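Local coordinates for protein exopolygalacturonase (Yersinia enterocolitica, PDB 2UVF) that hydrolyses pectin-derived polygalacturonate as an exo-acting family 28 glycoside hydrolase, here holding digalacturonic acid, at residues Arg573-Lys579 against Lys597-Gly603; Pro537-Gly543 against Thr565-Asp571. One frame throughout, in Å; residues are numbered along the deposited sequence.

Contact 1: residues Arg573-Lys579 against Lys597-Gly603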
loop_
_atom_site.group_PDB
_atom_site.type_symbol
_atom_site.label_atom_id
_atom_site.label_comp_id
_atom_site.label_asym_id
_atom_site.label_seq_id
_atom_site.Cartn_x
_atom_site.Cartn_y
_atom_site.Cartn_z
ATOM N N ARG A 573 -21.784 16.139 9.089
ATOM C CA ARG A 573 -22.020 16.913 10.304
ATOM C C ARG A 573 -20.734 17.246 11.031
ATOM O O ARG A 573 -19.743 16.528 10.895
ATOM C CB ARG A 573 -22.944 16.142 11.249
ATOM C CG ARG A 573 -24.209 15.675 10.585
ATOM C CD ARG A 573 -25.300 15.403 11.587
ATOM N NE ARG A 573 -26.576 15.207 10.892
ATOM C CZ ARG A 573 -27.767 15.235 11.482
ATOM N NH1 ARG A 573 -27.866 15.453 12.796
ATOM N NH2 ARG A 573 -28.859 15.038 10.755
ATOM N N ASP A 574 -20.766 18.321 11.825
ATOM C CA ASP A 574 -19.647 18.715 12.715
ATOM C C ASP A 574 -18.284 18.863 11.989
ATOM O O ASP A 574 -17.213 18.559 12.553
ATOM C CB ASP A 574 -19.517 17.774 13.941
ATOM C CG ASP A 574 -20.867 17.215 14.431
ATOM O OD1 ASP A 574 -21.865 17.971 14.479
ATOM O OD2 ASP A 574 -20.913 16.007 14.788
ATOM N N SER A 575 -18.334 19.360 10.751
ATOM C CA SER A 575 -17.143 19.464 9.912
ATOM C C SER A 575 -16.789 20.900 9.488
ATOM O O SER A 575 -17.673 21.742 9.343
ATOM C CB SER A 575 -17.328 18.574 8.688
ATOM O OG SER A 575 -17.544 17.227 9.079
ATOM N N GLU A 576 -15.500 21.187 9.291
ATOM C CA GLU A 576 -15.086 22.511 8.788
ATOM C C GLU A 576 -14.054 22.496 7.644
ATOM O O GLU A 576 -13.145 21.668 7.634
ATOM C CB GLU A 576 -14.634 23.450 9.924
ATOM C CG GLU A 576 -13.330 23.087 10.597
ATOM C CD GLU A 576 -13.467 21.900 11.513
ATOM O OE1 GLU A 576 -14.566 21.723 12.089
ATOM O OE2 GLU A 576 -12.476 21.141 11.651
ATOM N N PHE A 577 -14.207 23.451 6.720
ATOM C CA PHE A 577 -13.375 23.585 5.525
ATOM C C PHE A 577 -12.701 24.966 5.452
ATOM O O PHE A 577 -13.273 25.919 4.910
ATOM C CB PHE A 577 -14.223 23.350 4.272
ATOM C CG PHE A 577 -14.901 22.014 4.242
ATOM C CD1 PHE A 577 -16.169 21.845 4.802
ATOM C CD2 PHE A 577 -14.278 20.917 3.642
ATOM C CE1 PHE A 577 -16.802 20.601 4.777
ATOM C CE2 PHE A 577 -14.904 19.670 3.618
ATOM C CZ PHE A 577 -16.165 19.511 4.182
ATOM N N ASN A 578 -11.480 25.048 5.971
ATOM C CA ASN A 578 -10.743 26.297 6.079
ATOM C C ASN A 578 -9.540 26.441 5.150
ATOM O O ASN A 578 -8.686 25.555 5.072
ATOM C CB ASN A 578 -10.328 26.523 7.528
ATOM C CG ASN A 578 -11.528 26.551 8.452
ATOM O OD1 ASN A 578 -12.658 26.839 8.005
ATOM N ND2 ASN A 578 -11.315 26.211 9.720
ATOM N N LYS A 579 -9.504 27.573 4.448
ATOM C CA LYS A 579 -8.429 27.900 3.519
ATOM C C LYS A 579 -8.311 26.853 2.417
ATOM O O LYS A 579 -7.229 26.348 2.125
ATOM C CB LYS A 579 -7.102 28.103 4.261
ATOM C CG LYS A 579 -7.217 29.019 5.487
ATOM C CD LYS A 579 -6.035 28.833 6.432
ATOM C CE LYS A 579 -4.756 29.364 5.804
ATOM N NZ LYS A 579 -5.011 30.724 5.245
ATOM N N LYS A 597 -25.266 19.491 8.814
ATOM C CA LYS A 597 -25.519 20.151 10.083
ATOM C C LYS A 597 -24.205 20.483 10.772
ATOM O O LYS A 597 -23.440 19.589 11.119
ATOM C CB LYS A 597 -26.416 19.292 10.988
ATOM C CG LYS A 597 -27.127 20.066 12.090
ATOM C CD LYS A 597 -27.857 19.128 13.031
ATOM C CE LYS A 597 -28.865 19.874 13.893
ATOM N NZ LYS A 597 -29.667 18.936 14.735
ATOM N N ASN A 598 -23.960 21.780 10.959
ATOM C CA ASN A 598 -22.775 22.284 11.666
ATOM C C ASN A 598 -21.429 22.265 10.864
ATOM O O ASN A 598 -20.451 21.632 11.270
ATOM C CB ASN A 598 -22.665 21.624 13.056
ATOM C CG ASN A 598 -21.774 22.397 13.997
ATOM O OD1 ASN A 598 -21.728 23.629 13.949
ATOM N ND2 ASN A 598 -21.051 21.684 14.855
ATOM N N VAL A 599 -21.414 22.993 9.738
ATOM C CA VAL A 599 -20.237 23.253 8.859
ATOM C C VAL A 599 -20.591 24.559 8.099
ATOM O O VAL A 599 -21.785 24.767 7.938
ATOM C CB VAL A 599 -19.997 22.012 7.880
ATOM C CG1 VAL A 599 -21.290 21.266 7.535
ATOM C CG2 VAL A 599 -19.252 22.392 6.598
ATOM N N LYS A 600 -19.705 25.483 7.636
ATOM C CA LYS A 600 -18.323 25.922 8.050
ATOM C C LYS A 600 -17.383 25.332 6.988
ATOM O O LYS A 600 -16.718 24.335 7.264
ATOM C CB LYS A 600 -17.972 25.554 9.495
ATOM C CG LYS A 600 -18.797 26.348 10.516
ATOM C CD LYS A 600 -17.997 26.733 11.762
ATOM C CE LYS A 600 -18.924 27.038 12.934
ATOM N NZ LYS A 600 -19.312 25.790 13.677
ATOM N N VAL A 601 -17.274 25.922 5.774
ATOM C CA VAL A 601 -16.459 27.139 5.353
ATOM C C VAL A 601 -16.072 28.467 6.100
ATOM O O VAL A 601 -16.793 29.468 6.076
ATOM C CB VAL A 601 -16.829 27.507 3.872
ATOM C CG1 VAL A 601 -15.611 28.009 3.107
ATOM C CG2 VAL A 601 -17.449 26.304 3.163
ATOM N N ASP A 602 -14.862 28.447 6.667
ATOM C CA ASP A 602 -14.039 29.640 6.998
ATOM C C ASP A 602 -14.389 30.584 8.186
ATOM O O ASP A 602 -14.136 31.785 8.081
ATOM C CB ASP A 602 -13.745 30.490 5.727
ATOM C CG ASP A 602 -12.505 30.011 4.936
ATOM O OD1 ASP A 602 -12.595 29.940 3.693
ATOM O OD2 ASP A 602 -11.443 29.739 5.543
ATOM N N GLY A 603 -15.007 30.123 9.276
ATOM C CA GLY A 603 -15.972 29.033 9.321
ATOM C C GLY A 603 -17.317 29.745 9.409
ATOM O O GLY A 603 -17.588 30.460 10.387
HETATM O O HOH W 1 -12.213 27.459 2.708
#

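Contact 2: residues Pro537-Gly543 against Thr565-Asp571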
loop_
_atom_site.group_PDB
_atom_site.type_symbol
_atom_site.label_atom_id
_atom_site.label_comp_id
_atom_site.label_asym_id
_atom_site.label_seq_id
_atom_site.Cartn_x
_atom_site.Cartn_y
_atom_site.Cartn_z
ATOM N N PRO A 537 -17.232 14.939 -8.640
ATOM C CA PRO A 537 -16.842 16.067 -7.814
ATOM C C PRO A 537 -15.427 15.921 -7.275
ATOM O O PRO A 537 -15.019 14.814 -6.945
ATOM C CB PRO A 537 -17.859 16.024 -6.670
ATOM C CG PRO A 537 -19.025 15.230 -7.221
ATOM C CD PRO A 537 -18.369 14.203 -8.047
ATOM N N SER A 538 -14.701 17.034 -7.182
ATOM C CA SER A 538 -13.336 17.029 -6.653
ATOM C C SER A 538 -13.281 16.474 -5.234
ATOM O O SER A 538 -12.454 15.617 -4.934
ATOM C CB SER A 538 -12.698 18.435 -6.723
ATOM O OG SER A 538 -13.435 19.414 -6.002
ATOM N N ILE A 539 -14.146 16.985 -4.365
ATOM C CA ILE A 539 -14.333 16.455 -3.026
ATOM C C ILE A 539 -15.782 15.945 -3.003
ATOM O O ILE A 539 -16.715 16.671 -3.364
ATOM C CB ILE A 539 -14.038 17.511 -1.917
ATOM C CG1 ILE A 539 -12.577 17.985 -1.989
ATOM C CG2 ILE A 539 -14.340 16.939 -0.529
ATOM C CD1 ILE A 539 -12.160 19.059 -0.940
ATOM N N GLU A 540 -15.960 14.675 -2.657
ATOM C CA GLU A 540 -17.271 14.072 -2.705
ATOM C C GLU A 540 -17.544 13.222 -1.496
ATOM O O GLU A 540 -16.927 12.179 -1.287
ATOM C CB GLU A 540 -17.488 13.258 -3.979
ATOM C CG GLU A 540 -18.850 12.596 -4.006
ATOM C CD GLU A 540 -19.095 11.789 -5.246
ATOM O OE1 GLU A 540 -18.109 11.303 -5.838
ATOM O OE2 GLU A 540 -20.282 11.641 -5.631
ATOM N N ILE A 541 -18.494 13.699 -0.707
ATOM C CA ILE A 541 -18.933 13.053 0.514
ATOM C C ILE A 541 -20.409 12.716 0.279
ATOM O O ILE A 541 -21.178 13.566 -0.172
ATOM C CB ILE A 541 -18.695 14.002 1.735
ATOM C CG1 ILE A 541 -17.178 14.211 1.956
ATOM C CG2 ILE A 541 -19.353 13.469 2.985
ATOM C CD1 ILE A 541 -16.785 15.513 2.629
ATOM N N LYS A 542 -20.780 11.457 0.514
ATOM C CA LYS A 542 -22.178 11.012 0.405
ATOM C C LYS A 542 -22.494 9.857 1.363
ATOM O O LYS A 542 -21.791 8.843 1.387
ATOM C CB LYS A 542 -22.525 10.586 -1.025
ATOM C CG LYS A 542 -24.013 10.734 -1.346
ATOM C CD LYS A 542 -24.585 9.582 -2.176
ATOM C CE LYS A 542 -26.102 9.724 -2.345
ATOM N NZ LYS A 542 -26.867 9.828 -1.046
ATOM N N GLY A 543 -23.556 10.018 2.142
ATOM C CA GLY A 543 -24.010 8.970 3.047
ATOM C C GLY A 543 -25.403 8.506 2.677
ATOM O O GLY A 543 -25.679 8.209 1.509
ATOM N N THR A 565 -13.148 20.020 -10.828
ATOM C CA THR A 565 -14.595 20.237 -10.808
ATOM C C THR A 565 -15.043 20.680 -9.407
ATOM O O THR A 565 -14.304 20.474 -8.400
ATOM C CB THR A 565 -15.364 18.963 -11.176
ATOM O OG1 THR A 565 -15.132 17.977 -10.175
ATOM C CG2 THR A 565 -14.930 18.438 -12.494
ATOM N N PRO A 566 -16.237 21.312 -9.326
ATOM C CA PRO A 566 -16.827 21.659 -8.028
ATOM C C PRO A 566 -17.074 20.449 -7.108
ATOM O O PRO A 566 -17.170 19.321 -7.585
ATOM C CB PRO A 566 -18.159 22.319 -8.428
ATOM C CG PRO A 566 -17.918 22.852 -9.814
ATOM C CD PRO A 566 -17.060 21.799 -10.451
ATOM N N THR A 567 -17.195 20.707 -5.801
ATOM C CA THR A 567 -17.436 19.690 -4.786
ATOM C C THR A 567 -18.897 19.223 -4.777
ATOM O O THR A 567 -19.769 19.918 -5.289
ATOM C CB THR A 567 -17.139 20.231 -3.365
ATOM O OG1 THR A 567 -18.054 21.297 -3.055
ATOM C CG2 THR A 567 -15.674 20.718 -3.227
ATOM N N ALA A 568 -19.143 18.055 -4.177
ATOM C CA ALA A 568 -20.491 17.546 -3.878
ATOM C C ALA A 568 -20.432 16.875 -2.524
ATOM O O ALA A 568 -19.853 15.800 -2.364
ATOM C CB ALA A 568 -20.996 16.567 -4.958
ATOM N N ILE A 569 -21.011 17.541 -1.536
ATOM C CA ILE A 569 -20.879 17.130 -0.157
ATOM C C ILE A 569 -22.283 16.966 0.437
ATOM O O ILE A 569 -22.996 17.951 0.653
ATOM C CB ILE A 569 -19.977 18.143 0.626
ATOM C CG1 ILE A 569 -18.550 18.145 0.022
ATOM C CG2 ILE A 569 -19.983 17.848 2.145
ATOM C CD1 ILE A 569 -17.733 19.391 0.276
ATOM N N SER A 570 -22.670 15.730 0.639
ATOM C CA SER A 570 -23.862 15.475 1.379
ATOM C C SER A 570 -23.797 14.543 2.538
ATOM O O SER A 570 -23.047 13.599 2.596
ATOM C CB SER A 570 -25.063 15.242 0.500
ATOM O OG SER A 570 -25.107 13.936 0.018
ATOM N N ASP A 571 -24.647 14.849 3.477
ATOM C CA ASP A 571 -24.760 14.039 4.692
ATOM C C ASP A 571 -23.534 14.141 5.570
ATOM O O ASP A 571 -22.926 13.134 5.944
ATOM C CB ASP A 571 -25.052 12.570 4.355
ATOM C CG ASP A 571 -26.245 12.412 3.439
ATOM O OD1 ASP A 571 -27.252 13.133 3.623
ATOM O OD2 ASP A 571 -26.178 11.568 2.523
#

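Contact 1: residues Arg573-Lys579 against Lys597-Gly603
The two segments run side by side in the same direction, in unbroken register from R573 beside K597 to N578 beside D602. The bonding, however, is patchy. D574 N donates to K597 O at 3.0 Å, S575 N reaches N598 O only weakly at 3.1 Å, and F577 N meets K600 O at 2.7 Å, although the position of that oxygen is less certain. Segment 597-603 forms no regular strand: N598, K600 and D602 have positive phi, and the peptide bonds before K600 and G603 are cis. N598 and V599 form a G1 beta bulge. On its other side, 573-579 is hydrogen-bonded along its backbone to strand 551-562.

Among the side chains, F577 and V599 supply the apolar contact, ring atom CE1 of F577 lying 3.5 Å from V599 CG2, while W591 meets the same ring. S575 OG turns back to R573 O (2.9 Å) and also bonds V554 N. At the far end D602 links the two segments: D602 OD2 accepts from K579 N at 3.1 Å, D602 N donates weakly to N578 OD1 at 3.0 Å, and water 1 bridges F577 O (2.9 Å) and D602 OD1 (2.7 Å). At the opposite end R573 NH1 and K597 NZ, like charges, stand 4.4 Å apart, the aliphatic K597 CD lying over one guanidinium face and W550 giving R573 a cation-pi partner. The irregular 597-603 is thus held by a few backbone bonds, carboxylate and water bonds at D602 and one apolar contact, rather than by a regular ladder.

Contact 2: residues Pro537-Gly543 against Thr565-Asp571
I539, I541 and I569 form the apolar centre, with I541 CD1 4.0 Å from I569 CG2 and I539 CG2 4.3 Å from I569 CD1. I541 and I569 are bridged neighbours whose side chains share one face of the sheet; M495 and M497 of strand 493-500 and F593 of strand 593-594, the neighbours in the sheet, extend the packing. E540 and A568 pair on the opposite face, where P537 CG also rests 3.3 Å from A568 CB, and E540 is hydrogen-bonded to Q493.

Between the faces runs the parallel backbone ladder: A568 N to I539 O at 2.9 Å, I541 N to A568 O at 3.0 Å, and S570 N to I541 O at 2.8 Å. The strand axes come within 4.6 Å at 23°.

Polar groups finish both ends. S538 OG donates to T565 O at 2.8 Å, next to a weak bond of 3.4 Å from S538 N to P566 O. At the other end D571 OD2 accepts from G543 N at 3.1 Å; K542 NZ, 4.0 Å from D571 OD2 and beyond salt-bridge range, bonds G543 O at 3.2 Å.

Parallel strands one turn apart, with like apolar residues such as I541 and I569 stacked inward, are characteristic of the right-handed parallel beta-helix, the fold of family 28 enzymes.

How the contacts relate
Along the chain, P537-G543 comes first, and the chain makes one circuit through strand 551-562 before T565-D571 lies beside it, closing contact 2. Only two residues later R573-K579 begins, and a further excursion through strand 593-594 brings K597-G603 alongside it to close contact 1. The loops are therefore in series, neither nested nor crossed. Strand 568-573 leads directly into strand 576-583, so the second partner of contact 2 runs on into the first partner of contact 1. The centres of the two contacts lie 14 Å apart, and F577 CZ meets I569 CD1 at 4.2 Å inside the beta-helix. Contact 2 ties two successive turns; contact 1 lays the irregular C-terminal segment on the last one.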